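Local coordinates for hypothetical protein SO0799 (Shewanella oneidensis, PDB 1YUD) that is of unknown function but belongs to the cupin superfamily, in the DUF985 (Cupin_5) family, at residues S62-L67 / G114-S119. Residues are numbered along the deposited sequence; the frame is centred on the assembly and turned at random.
Sequences SHFHRL and GCIFGS
Phe117 fills the angle between His65 and Leu67: the near edge of the His65 ring lies over one face of the Phe117 ring, offset toward its rim, and Leu67 comes in at the ring edge. The two aromatic rings lie oblique to each other, centroids 4.4 Å apart and planes at 42°, while Leu67 CD2 meets Phe117 CZ at 3.5 Å, in the plane of the ring. Phe117 CG sits between its own backbone N and carbonyl carbon (chi1 64°), which swings the ring across toward strand 62-66. On the other face of the sheet Ile116 has two neighbours. Its CG2 packs at 3.8 Å on Phe64 CB, the two side chains crossing at about a right angle, and its CD1 lies at the edge of the Arg66 guanidinium, 3.5 Å from Arg66 NH2. The Arg66 chain leaves with CG anti to the backbone N and bends at chi3 (-59°), which brings NE and NH2 obliquely across the Ile116 side chain; an alanine in place of Arg66 would probably leave Ile116 CG1 and CD1 without their packing partner on that side. Between the two faces, paired backbone bonds join Ser62 with Ser119 and His65 with Phe117, and Gly114 N closes the end on Leu67 O at 3.1 Å. From Ser62/Ser119 to His65/Phe117 the register slips by one residue, a beta bulge, where Phe64 CA makes a CA-H...O contact with Phe117 O. Further out, Phe142 meets the His65 ring, Met85 and Trp73 touch Phe117, and Thr82 O binds Ser119 OG. Strand 62-66, outermost in its sheet within this chain, thus pairs antiparallel with strand 116-121, whose other edge pairs antiparallel with strand 81-86, consistent with the double-stranded beta-helix (jelly-roll) of cupins.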
ATOM      1  N   SER A  62       5.881  13.197  11.387  1.00 59.37           N
ATOM      2  CA  SER A  62       6.625  11.986  11.704  1.00 59.23           C
ATOM      3  C   SER A  62       8.087  12.356  11.879  1.00 59.49           C
ATOM      4  O   SER A  62       8.793  12.574  10.905  1.00 60.11           O
ATOM      5  CB  SER A  62       6.472  10.961  10.583  1.00 58.42           C
ATOM      6  OG  SER A  62       7.079   9.740  10.959  1.00 57.65           O
ATOM      7  N   HIS A  63       8.541  12.417  13.126  1.00 60.44           N
ATOM      8  CA  HIS A  63       9.917  12.804  13.422  1.00 61.29           C
ATOM      9  C   HIS A  63      11.020  11.862  12.927  1.00 61.02           C
ATOM     10  O   HIS A  63      10.928  10.637  13.042  1.00 59.78           O
ATOM     11  CB  HIS A  63      10.084  13.036  14.928  1.00 61.97           C
ATOM     12  CG  HIS A  63       9.051  13.945  15.517  1.00 63.36           C
ATOM     13  ND1 HIS A  63       7.899  13.475  16.110  1.00 64.95           N
ATOM     14  CD2 HIS A  63       8.986  15.294  15.589  1.00 64.13           C
ATOM     15  CE1 HIS A  63       7.169  14.494  16.523  1.00 65.19           C
ATOM     16  NE2 HIS A  63       7.806  15.609  16.219  1.00 65.89           N
ATOM     17  N   PHE A  64      12.069  12.470  12.380  1.00 60.35           N
ATOM     18  CA  PHE A  64      13.209  11.739  11.870  1.00 59.79           C
ATOM     19  C   PHE A  64      13.487  10.484  12.684  1.00 59.18           C
ATOM     20  O   PHE A  64      13.561  10.534  13.915  1.00 59.40           O
ATOM     21  CB  PHE A  64      14.438  12.636  11.867  1.00 60.35           C
ATOM     22  CG  PHE A  64      14.458  13.624  10.743  1.00 61.79           C
ATOM     23  CD1 PHE A  64      14.528  14.990  10.996  1.00 63.38           C
ATOM     24  CD2 PHE A  64      14.436  13.189   9.422  1.00 61.62           C
ATOM     25  CE1 PHE A  64      14.579  15.919   9.948  1.00 62.00           C
ATOM     26  CE2 PHE A  64      14.486  14.101   8.369  1.00 61.30           C
ATOM     27  CZ  PHE A  64      14.559  15.468   8.634  1.00 62.56           C
ATOM     28  N   HIS A  65      13.635   9.367  11.973  1.00 58.10           N
ATOM     29  CA  HIS A  65      13.906   8.050  12.555  1.00 55.83           C
ATOM     30  C   HIS A  65      14.507   7.157  11.467  1.00 54.44           C
ATOM     31  O   HIS A  65      14.370   7.432  10.284  1.00 53.94           O
ATOM     32  CB  HIS A  65      12.603   7.438  13.067  1.00 55.07           C
ATOM     33  CG  HIS A  65      11.525   7.368  12.031  1.00 52.64           C
ATOM     34  ND1 HIS A  65      11.072   6.179  11.502  1.00 51.41           N
ATOM     35  CD2 HIS A  65      10.832   8.346  11.401  1.00 52.06           C
ATOM     36  CE1 HIS A  65      10.148   6.428  10.591  1.00 51.02           C
ATOM     37  NE2 HIS A  65       9.985   7.735  10.511  1.00 51.49           N
ATOM     38  N   ARG A  66      15.163   6.081  11.860  1.00 54.72           N
ATOM     39  CA  ARG A  66      15.774   5.204  10.875  1.00 56.76           C
ATOM     40  C   ARG A  66      15.332   3.748  10.988  1.00 56.94           C
ATOM     41  O   ARG A  66      15.190   3.209  12.084  1.00 57.28           O
ATOM     42  CB  ARG A  66      17.290   5.284  10.993  1.00 58.87           C
ATOM     43  CG  ARG A  66      18.035   4.405  10.029  1.00 60.29           C
ATOM     44  CD  ARG A  66      19.446   4.196  10.526  1.00 63.80           C
ATOM     45  NE  ARG A  66      20.178   5.450  10.675  1.00 65.04           N
ATOM     46  CZ  ARG A  66      21.386   5.541  11.221  1.00 66.27           C
ATOM     47  NH1 ARG A  66      21.998   4.456  11.678  1.00 66.49           N
ATOM     48  NH2 ARG A  66      21.990   6.717  11.295  1.00 67.22           N
ATOM     49  N   LEU A  67      15.116   3.119   9.839  1.00 56.95           N
ATOM     50  CA  LEU A  67      14.692   1.726   9.787  1.00 55.85           C
ATOM     51  C   LEU A  67      15.801   0.818   9.273  1.00 54.10           C
ATOM     52  O   LEU A  67      16.758   1.273   8.652  1.00 54.01           O
ATOM     53  CB  LEU A  67      13.461   1.584   8.889  1.00 55.70           C
ATOM     54  CG  LEU A  67      12.089   1.857   9.509  1.00 55.83           C
ATOM     55  CD1 LEU A  67      12.195   2.886  10.622  1.00 53.80           C
ATOM     56  CD2 LEU A  67      11.133   2.315   8.409  1.00 54.94           C
ATOM     57  N   GLY A 114      18.210   2.124   6.007  1.00 54.97           N
ATOM     58  CA  GLY A 114      19.475   2.713   6.408  1.00 54.71           C
ATOM     59  C   GLY A 114      19.532   4.225   6.345  1.00 55.16           C
ATOM     60  O   GLY A 114      20.562   4.816   6.674  1.00 56.45           O
ATOM     61  N   CYS A 115      18.441   4.860   5.926  1.00 53.79           N
ATOM     62  CA  CYS A 115      18.421   6.311   5.839  1.00 53.38           C
ATOM     63  C   CYS A 115      17.506   6.932   6.900  1.00 55.21           C
ATOM     64  O   CYS A 115      16.477   6.346   7.269  1.00 55.29           O
ATOM     65  CB  CYS A 115      17.957   6.744   4.451  1.00 51.49           C
ATOM     66  SG  CYS A 115      16.199   7.130   4.356  1.00 49.39           S
ATOM     67  N   ILE A 116      17.886   8.116   7.385  1.00 55.39           N
ATOM     68  CA  ILE A 116      17.100   8.833   8.390  1.00 54.59           C
ATOM     69  C   ILE A 116      16.082   9.714   7.683  1.00 52.09           C
ATOM     70  O   ILE A 116      16.447  10.578   6.893  1.00 52.06           O
ATOM     71  CB  ILE A 116      17.999   9.702   9.302  1.00 56.59           C
ATOM     72  CG1 ILE A 116      18.924   8.792  10.128  1.00 57.19           C
ATOM     73  CG2 ILE A 116      17.131  10.577  10.226  1.00 57.53           C
ATOM     74  CD1 ILE A 116      20.000   9.537  10.914  1.00 57.26           C
ATOM     75  N   PHE A 117      14.803   9.493   7.982  1.00 49.57           N
ATOM     76  CA  PHE A 117      13.722  10.227   7.333  1.00 46.50           C
ATOM     77  C   PHE A 117      12.544  10.567   8.248  1.00 46.86           C
ATOM     78  O   PHE A 117      12.392  10.001   9.337  1.00 46.55           O
ATOM     79  CB  PHE A 117      13.190   9.399   6.162  1.00 43.69           C
ATOM     80  CG  PHE A 117      12.557   8.091   6.581  1.00 38.93           C
ATOM     81  CD1 PHE A 117      13.321   7.079   7.155  1.00 35.79           C
ATOM     82  CD2 PHE A 117      11.195   7.881   6.407  1.00 35.25           C
ATOM     83  CE1 PHE A 117      12.735   5.872   7.549  1.00 35.47           C
ATOM     84  CE2 PHE A 117      10.604   6.682   6.797  1.00 35.27           C
ATOM     85  CZ  PHE A 117      11.374   5.676   7.369  1.00 34.00           C
ATOM     86  N   GLY A 118      11.704  11.479   7.759  1.00 45.12           N
ATOM     87  CA  GLY A 118      10.528  11.921   8.477  1.00 44.36           C
ATOM     88  C   GLY A 118       9.553  12.497   7.469  1.00 46.02           C
ATOM     89  O   GLY A 118       9.854  12.554   6.283  1.00 46.87           O
ATOM     90  N   SER A 119       8.383  12.930   7.914  1.00 46.92           N
ATOM     91  CA  SER A 119       7.421  13.481   6.981  1.00 47.56           C
ATOM     92  C   SER A 119       6.410  14.413   7.631  1.00 50.56           C
ATOM     93  O   SER A 119       6.033  14.248   8.787  1.00 50.22           O
ATOM     94  CB  SER A 119       6.678  12.353   6.274  1.00 44.42           C
ATOM     95  OG  SER A 119       5.663  12.867   5.424  1.00 44.29           O
TER